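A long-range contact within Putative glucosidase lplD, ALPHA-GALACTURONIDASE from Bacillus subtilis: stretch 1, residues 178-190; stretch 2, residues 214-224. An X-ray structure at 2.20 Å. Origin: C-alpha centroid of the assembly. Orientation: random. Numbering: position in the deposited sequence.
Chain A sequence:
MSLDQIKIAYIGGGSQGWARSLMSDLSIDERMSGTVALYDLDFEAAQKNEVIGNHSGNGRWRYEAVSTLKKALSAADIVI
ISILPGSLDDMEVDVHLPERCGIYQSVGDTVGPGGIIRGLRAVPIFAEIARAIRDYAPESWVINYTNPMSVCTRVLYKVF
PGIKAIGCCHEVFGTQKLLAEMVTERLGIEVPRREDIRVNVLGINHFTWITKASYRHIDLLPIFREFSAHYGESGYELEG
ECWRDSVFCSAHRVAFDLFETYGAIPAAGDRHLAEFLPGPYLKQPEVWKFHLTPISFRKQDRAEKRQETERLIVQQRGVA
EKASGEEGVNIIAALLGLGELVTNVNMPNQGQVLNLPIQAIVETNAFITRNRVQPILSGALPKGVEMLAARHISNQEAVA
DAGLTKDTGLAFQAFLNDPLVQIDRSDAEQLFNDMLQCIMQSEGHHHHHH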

ATOM      1  N   LEU A 178       2.792  19.482  31.810  1.00 27.30           N
ATOM      2  CA  LEU A 178       3.405  20.750  31.422  1.00 26.96           C
ATOM      3  C   LEU A 178       2.369  21.660  30.779  1.00 27.15           C
ATOM      4  O   LEU A 178       2.272  22.835  31.103  1.00 25.82           O
ATOM      5  CB  LEU A 178       4.565  20.517  30.450  1.00 28.36           C
ATOM      6  CG  LEU A 178       5.128  21.772  29.765  1.00 30.09           C
ATOM      7  CD1 LEU A 178       5.731  22.720  30.816  1.00 27.02           C
ATOM      8  CD2 LEU A 178       6.153  21.411  28.708  1.00 26.45           C
ATOM      9  N   LEU A 179       1.598  21.109  29.848  1.00 28.02           N
ATOM     10  CA  LEU A 179       0.545  21.864  29.193  1.00 24.93           C
ATOM     11  C   LEU A 179      -0.566  22.279  30.179  1.00 25.39           C
ATOM     12  O   LEU A 179      -1.101  23.385  30.084  1.00 23.89           O
ATOM     13  CB  LEU A 179      -0.040  21.044  28.042  1.00 27.29           C
ATOM     14  CG  LEU A 179       0.841  20.783  26.810  1.00 29.57           C
ATOM     15  CD1 LEU A 179       0.213  19.680  25.959  1.00 27.71           C
ATOM     16  CD2 LEU A 179       1.003  22.051  25.981  1.00 27.30           C
ATOM     17  N   ALA A 180      -0.937  21.406  31.111  1.00 22.36           N
ATOM     18  CA  ALA A 180      -1.939  21.820  32.095  1.00 24.73           C
ATOM     19  C   ALA A 180      -1.444  23.042  32.891  1.00 26.65           C
ATOM     20  O   ALA A 180      -2.192  23.983  33.113  1.00 25.96           O
ATOM     21  CB  ALA A 180      -2.312  20.676  33.026  1.00 22.71           C
ATOM     22  N   GLU A 181      -0.178  23.042  33.293  1.00 27.42           N
ATOM     23  CA  GLU A 181       0.364  24.174  34.036  1.00 31.35           C
ATOM     24  C   GLU A 181       0.461  25.443  33.190  1.00 32.22           C
ATOM     25  O   GLU A 181       0.309  26.561  33.710  1.00 28.97           O
ATOM     26  CB  GLU A 181       1.702  23.823  34.684  1.00 35.24           C
ATOM     27  CG  GLU A 181       1.549  22.752  35.768  1.00 38.94           C
ATOM     28  CD  GLU A 181       2.786  22.562  36.601  1.00 41.63           C
ATOM     29  OE1 GLU A 181       3.702  23.409  36.532  1.00 43.37           O
ATOM     30  OE2 GLU A 181       2.847  21.550  37.325  1.00 46.41           O
HETATM   31  N   MSE A 182       0.681  25.266  31.889  1.00 28.23           N
HETATM   32  CA  MSE A 182       0.731  26.391  30.969  1.00 29.94           C
HETATM   33  C   MSE A 182      -0.642  27.047  30.855  1.00 29.17           C
HETATM   34  O   MSE A 182      -0.749  28.266  30.830  1.00 28.48           O
HETATM   35  CB  MSE A 182       1.236  25.938  29.597  1.00 31.31           C
HETATM   36  CG  MSE A 182       0.905  26.878  28.460  1.00 32.70           C
HETATM   37 SE   MSE A 182       1.125  25.994  26.695  1.00 42.60          SE
HETATM   38  CE  MSE A 182      -0.596  25.055  26.648  1.00 35.48           C
ATOM     39  N   VAL A 183      -1.682  26.224  30.780  1.00 28.78           N
ATOM     40  CA  VAL A 183      -3.065  26.692  30.793  1.00 31.20           C
ATOM     41  C   VAL A 183      -3.357  27.576  32.016  1.00 32.47           C
ATOM     42  O   VAL A 183      -3.925  28.659  31.887  1.00 31.24           O
ATOM     43  CB  VAL A 183      -4.042  25.507  30.812  1.00 32.87           C
ATOM     44  CG1 VAL A 183      -5.468  25.982  31.083  1.00 30.88           C
ATOM     45  CG2 VAL A 183      -3.952  24.700  29.483  1.00 30.84           C
ATOM     46  N   THR A 184      -2.982  27.098  33.193  1.00 30.66           N
ATOM     47  CA  THR A 184      -3.113  27.881  34.405  1.00 37.26           C
ATOM     48  C   THR A 184      -2.293  29.172  34.338  1.00 37.83           C
ATOM     49  O   THR A 184      -2.798  30.255  34.613  1.00 37.52           O
ATOM     50  CB  THR A 184      -2.648  27.098  35.628  1.00 37.02           C
ATOM     51  OG1 THR A 184      -3.419  25.902  35.741  1.00 37.70           O
ATOM     52  CG2 THR A 184      -2.833  27.935  36.896  1.00 37.47           C
ATOM     53  N   GLU A 185      -1.028  29.063  33.965  1.00 39.02           N
ATOM     54  CA  GLU A 185      -0.194  30.252  33.927  1.00 42.46           C
ATOM     55  C   GLU A 185      -0.539  31.245  32.824  1.00 43.20           C
ATOM     56  O   GLU A 185      -0.351  32.436  33.004  1.00 45.83           O
ATOM     57  CB  GLU A 185       1.280  29.903  33.842  1.00 45.09           C
ATOM     58  CG  GLU A 185       2.137  31.092  34.204  1.00 49.45           C
ATOM     59  CD  GLU A 185       3.360  31.196  33.349  1.00 51.81           C
ATOM     60  OE1 GLU A 185       4.277  30.367  33.540  1.00 54.35           O
ATOM     61  OE2 GLU A 185       3.405  32.113  32.492  1.00 53.31           O
ATOM     62  N   ARG A 186      -1.029  30.771  31.685  1.00 44.06           N
ATOM     63  CA  ARG A 186      -1.289  31.662  30.571  1.00 44.56           C
ATOM     64  C   ARG A 186      -2.724  32.166  30.626  1.00 44.57           C
ATOM     65  O   ARG A 186      -3.023  33.251  30.141  1.00 45.03           O
ATOM     66  CB  ARG A 186      -1.049  30.966  29.219  1.00 45.72           C
ATOM     67  CG  ARG A 186       0.293  30.235  29.048  1.00 49.50           C
ATOM     68  CD  ARG A 186       1.503  31.164  29.183  1.00 52.77           C
ATOM     69  NE  ARG A 186       1.314  32.425  28.466  1.00 51.56           N
ATOM     70  CZ  ARG A 186       1.999  33.534  28.721  1.00 53.82           C
ATOM     71  NH1 ARG A 186       2.921  33.543  29.677  1.00 54.24           N
ATOM     72  NH2 ARG A 186       1.762  34.637  28.023  1.00 54.31           N
ATOM     73  N   LEU A 187      -3.613  31.377  31.207  1.00 44.00           N
ATOM     74  CA  LEU A 187      -5.035  31.681  31.131  1.00 45.47           C
ATOM     75  C   LEU A 187      -5.632  31.934  32.497  1.00 45.04           C
ATOM     76  O   LEU A 187      -6.712  32.509  32.609  1.00 46.56           O
ATOM     77  CB  LEU A 187      -5.795  30.545  30.437  1.00 46.85           C
ATOM     78  CG  LEU A 187      -5.215  30.090  29.094  1.00 48.73           C
ATOM     79  CD1 LEU A 187      -6.079  29.002  28.435  1.00 48.27           C
ATOM     80  CD2 LEU A 187      -5.018  31.284  28.156  1.00 48.41           C
ATOM     81  N   GLY A 188      -4.939  31.507  33.538  1.00 45.26           N
ATOM     82  CA  GLY A 188      -5.416  31.729  34.899  1.00 45.14           C
ATOM     83  C   GLY A 188      -6.445  30.724  35.385  1.00 46.95           C
ATOM     84  O   GLY A 188      -6.916  30.812  36.518  1.00 50.49           O
ATOM     85  N   ILE A 189      -6.796  29.753  34.552  1.00 48.66           N
ATOM     86  CA  ILE A 189      -7.791  28.759  34.966  1.00 49.02           C
ATOM     87  C   ILE A 189      -7.198  27.409  35.360  1.00 47.99           C
ATOM     88  O   ILE A 189      -6.194  26.965  34.806  1.00 47.43           O
ATOM     89  CB  ILE A 189      -8.874  28.568  33.901  1.00 50.43           C
ATOM     90  CG1 ILE A 189      -8.321  27.836  32.679  1.00 51.44           C
ATOM     91  CG2 ILE A 189      -9.450  29.919  33.494  1.00 52.11           C
ATOM     92  CD1 ILE A 189      -9.251  27.901  31.478  1.00 50.07           C
ATOM     93  N   GLU A 190      -7.831  26.768  36.337  1.00 47.93           N
ATOM     94  CA  GLU A 190      -7.417  25.451  36.810  1.00 48.31           C
ATOM     95  C   GLU A 190      -7.630  24.363  35.766  1.00 46.15           C
ATOM     96  O   GLU A 190      -8.520  24.443  34.933  1.00 44.32           O
ATOM     97  CB  GLU A 190      -8.213  25.080  38.056  1.00 51.65           C
ATOM     98  CG  GLU A 190      -8.016  26.049  39.186  1.00 56.35           C
ATOM     99  CD  GLU A 190      -6.587  26.068  39.657  1.00 58.82           C
ATOM    100  OE1 GLU A 190      -6.128  25.039  40.198  1.00 61.79           O
ATOM    101  OE2 GLU A 190      -5.922  27.109  39.491  1.00 61.04           O
ATOM    102  N   SER A 214      -5.927  20.211  23.074  1.00 24.21           N
ATOM    103  CA  SER A 214      -6.964  21.086  23.541  1.00 22.80           C
ATOM    104  C   SER A 214      -7.242  20.857  25.007  1.00 25.19           C
ATOM    105  O   SER A 214      -6.994  19.751  25.554  1.00 24.04           O
ATOM    106  CB  SER A 214      -8.242  20.867  22.739  1.00 23.65           C
ATOM    107  OG  SER A 214      -8.707  19.534  22.885  1.00 25.07           O
ATOM    108  N   TYR A 215      -7.741  21.913  25.642  1.00 23.08           N
ATOM    109  CA  TYR A 215      -8.368  21.791  26.952  1.00 24.69           C
ATOM    110  C   TYR A 215      -9.802  22.289  26.764  1.00 25.86           C
ATOM    111  O   TYR A 215     -10.019  23.463  26.438  1.00 27.86           O
ATOM    112  CB  TYR A 215      -7.623  22.609  28.013  1.00 29.11           C
ATOM    113  CG  TYR A 215      -8.389  22.648  29.312  1.00 31.22           C
ATOM    114  CD1 TYR A 215      -8.624  21.480  30.028  1.00 31.24           C
ATOM    115  CD2 TYR A 215      -8.950  23.834  29.782  1.00 34.37           C
ATOM    116  CE1 TYR A 215      -9.363  21.490  31.189  1.00 31.81           C
ATOM    117  CE2 TYR A 215      -9.694  23.862  30.958  1.00 34.13           C
ATOM    118  CZ  TYR A 215      -9.884  22.682  31.654  1.00 34.38           C
ATOM    119  OH  TYR A 215     -10.611  22.671  32.811  1.00 38.22           O
ATOM    120  N   ARG A 216     -10.781  21.395  26.879  1.00 26.91           N
ATOM    121  CA  ARG A 216     -12.155  21.766  26.544  1.00 30.81           C
ATOM    122  C   ARG A 216     -12.186  22.393  25.162  1.00 28.43           C
ATOM    123  O   ARG A 216     -11.714  21.807  24.196  1.00 24.31           O
ATOM    124  CB  ARG A 216     -12.693  22.796  27.541  1.00 34.64           C
ATOM    125  CG  ARG A 216     -12.342  22.452  28.964  1.00 40.33           C
ATOM    126  CD  ARG A 216     -13.446  21.713  29.630  1.00 44.40           C
ATOM    127  NE  ARG A 216     -14.086  22.580  30.615  1.00 51.62           N
ATOM    128  CZ  ARG A 216     -14.094  22.347  31.925  1.00 53.92           C
ATOM    129  NH1 ARG A 216     -13.520  21.250  32.414  1.00 54.45           N
ATOM    130  NH2 ARG A 216     -14.694  23.206  32.745  1.00 55.28           N
ATOM    131  N   HIS A 217     -12.725  23.603  25.084  1.00 28.97           N
ATOM    132  CA  HIS A 217     -12.908  24.271  23.802  1.00 30.46           C
ATOM    133  C   HIS A 217     -11.657  25.027  23.305  1.00 30.64           C
ATOM    134  O   HIS A 217     -11.657  25.570  22.217  1.00 31.32           O
ATOM    135  CB  HIS A 217     -14.095  25.221  23.896  1.00 33.59           C
ATOM    136  CG  HIS A 217     -13.930  26.280  24.941  1.00 37.33           C
ATOM    137  ND1 HIS A 217     -14.099  26.031  26.289  1.00 39.14           N
ATOM    138  CD2 HIS A 217     -13.614  27.594  24.836  1.00 35.54           C
ATOM    139  CE1 HIS A 217     -13.885  27.145  26.970  1.00 37.81           C
ATOM    140  NE2 HIS A 217     -13.588  28.107  26.111  1.00 36.15           N
ATOM    141  N   ILE A 218     -10.591  25.040  24.091  1.00 28.62           N
ATOM    142  CA  ILE A 218      -9.441  25.872  23.778  1.00 29.41           C
ATOM    143  C   ILE A 218      -8.335  25.114  23.035  1.00 28.42           C
ATOM    144  O   ILE A 218      -7.936  24.027  23.436  1.00 25.81           O
ATOM    145  CB  ILE A 218      -8.860  26.494  25.072  1.00 30.77           C
ATOM    146  CG1 ILE A 218      -9.879  27.434  25.719  1.00 32.46           C
ATOM    147  CG2 ILE A 218      -7.568  27.224  24.780  1.00 33.36           C
ATOM    148  CD1 ILE A 218      -9.840  27.422  27.255  1.00 34.17           C
ATOM    149  N   ASP A 219      -7.849  25.698  21.947  1.00 27.23           N
ATOM    150  CA  ASP A 219      -6.722  25.138  21.213  1.00 29.01           C
ATOM    151  C   ASP A 219      -5.417  25.456  21.941  1.00 28.58           C
ATOM    152  O   ASP A 219      -5.110  26.616  22.174  1.00 25.78           O
ATOM    153  CB  ASP A 219      -6.679  25.738  19.817  1.00 29.49           C
ATOM    154  CG  ASP A 219      -5.663  25.062  18.929  1.00 31.29           C
ATOM    155  OD1 ASP A 219      -4.763  24.362  19.453  1.00 33.34           O
ATOM    156  OD2 ASP A 219      -5.746  25.257  17.701  1.00 31.87           O
ATOM    157  N   LEU A 220      -4.648  24.432  22.298  1.00 25.95           N
ATOM    158  CA  LEU A 220      -3.444  24.664  23.083  1.00 25.07           C
ATOM    159  C   LEU A 220      -2.231  24.988  22.229  1.00 25.24           C
ATOM    160  O   LEU A 220      -1.229  25.470  22.755  1.00 24.68           O
ATOM    161  CB  LEU A 220      -3.133  23.490  24.030  1.00 25.43           C
ATOM    162  CG  LEU A 220      -4.255  23.156  25.024  1.00 25.55           C
ATOM    163  CD1 LEU A 220      -3.837  22.055  25.996  1.00 25.09           C
ATOM    164  CD2 LEU A 220      -4.678  24.382  25.778  1.00 26.94           C
ATOM    165  N   LEU A 221      -2.297  24.733  20.922  1.00 24.99           N
ATOM    166  CA  LEU A 221      -1.078  24.902  20.121  1.00 28.88           C
ATOM    167  C   LEU A 221      -0.601  26.341  19.981  1.00 28.24           C
ATOM    168  O   LEU A 221       0.597  26.594  20.099  1.00 26.64           O
ATOM    169  CB  LEU A 221      -1.128  24.189  18.750  1.00 31.08           C
ATOM    170  CG  LEU A 221      -0.216  22.966  18.918  1.00 34.83           C
ATOM    171  CD1 LEU A 221      -1.006  21.730  19.377  1.00 31.74           C
ATOM    172  CD2 LEU A 221       0.618  22.680  17.680  1.00 34.98           C
ATOM    173  N   PRO A 222      -1.531  27.281  19.722  1.00 28.13           N
ATOM    174  CA  PRO A 222      -1.192  28.707  19.680  1.00 30.13           C
ATOM    175  C   PRO A 222      -0.663  29.206  21.015  1.00 29.32           C
ATOM    176  O   PRO A 222       0.225  30.044  21.048  1.00 27.47           O
ATOM    177  CB  PRO A 222      -2.538  29.376  19.353  1.00 30.92           C
ATOM    178  CG  PRO A 222      -3.255  28.333  18.540  1.00 31.30           C
ATOM    179  CD  PRO A 222      -2.890  27.028  19.215  1.00 29.31           C
ATOM    180  N   ILE A 223      -1.211  28.683  22.105  1.00 29.32           N
ATOM    181  CA  ILE A 223      -0.765  29.044  23.443  1.00 29.88           C
ATOM    182  C   ILE A 223       0.631  28.523  23.737  1.00 30.50           C
ATOM    183  O   ILE A 223       1.436  29.210  24.356  1.00 31.27           O
ATOM    184  CB  ILE A 223      -1.725  28.502  24.522  1.00 32.58           C
ATOM    185  CG1 ILE A 223      -3.094  29.174  24.382  1.00 35.08           C
ATOM    186  CG2 ILE A 223      -1.164  28.749  25.904  1.00 33.43           C
ATOM    187  CD1 ILE A 223      -4.085  28.747  25.457  1.00 38.12           C
ATOM    188  N   PHE A 224       0.937  27.307  23.285  1.00 30.41           N
ATOM    189  CA  PHE A 224       2.275  26.788  23.497  1.00 27.54           C
ATOM    190  C   PHE A 224       3.273  27.613  22.676  1.00 26.10           C
ATOM    191  O   PHE A 224       4.411  27.777  23.066  1.00 25.66           O
ATOM    192  CB  PHE A 224       2.354  25.316  23.117  1.00 25.08           C
ATOM    193  CG  PHE A 224       3.665  24.681  23.444  1.00 25.11           C
ATOM    194  CD1 PHE A 224       4.743  24.795  22.580  1.00 23.40           C
ATOM    195  CD2 PHE A 224       3.821  23.958  24.614  1.00 22.40           C
ATOM    196  CE1 PHE A 224       5.958  24.171  22.882  1.00 23.06           C
ATOM    197  CE2 PHE A 224       5.011  23.357  24.931  1.00 21.72           C
ATOM    198  CZ  PHE A 224       6.092  23.451  24.054  1.00 21.74           C
TER

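The contact between the stretches is built by shape and apolar packing: the close pairs are almost all carbon or selenium, and 557 Å² is buried, both sides summed. The axes of helix 178-187 and the helix that follows Asp219 approach to 10.7 Å at 74°, a separation wide enough for large side chains to mesh between the backbones.

Selenomethionine Met182 is the central bump. With chi1 and chi2 both t and chi3 p, its chain reaches across and enters a hollow lined by Leu220, Ile223 and Phe224: Met182 SE lies 3.7 Å from Ile223 CG2 and 3.5 Å from Phe224 CA, while Met182 CE stands 4.0 Å from Leu220 CB. A long, unbranched side chain suits this place, since it carries SE and CE across to the second helix. Met182 SE also makes an oblique contact of the sulfur-aromatic type with the Phe224 ring. The same ring meets Leu179, whose CD2 is 3.7 Å from Phe224 CD2, and carries Leu178 CD2 at its edge, 4.4 Å from Phe224 CE2.

In return, Ile223 projects toward the first helix and loses 76 Å² to it. Its two branches part: Ile223 CG2 packs 3.8 Å from Arg186 CG, using the aliphatic portion of that arginine, and Ile223 CD1 lies 3.6 Å from Leu187 CD1. Arg186 NH1 meanwhile forms a salt bridge with Glu185 OE2 (3.2 Å). Leu220 fits beside Val183, with Leu220 CD2 3.8 Å from Val183 CG2.

Beyond the helix, Gly188 turns the chain with phi 82°, where a CB would jam against the preceding carbonyl. Ile189 then points back toward stretch 2, its CD1 4.1 Å from Tyr215 CE2 at the ring edge and 4.3 Å from Ile218 CD1. A type II' turn from Tyr215 to Ile218 brings these two partners together, and Asp219 OD1 caps the second helix by accepting from Leu221 N at 2.9 Å.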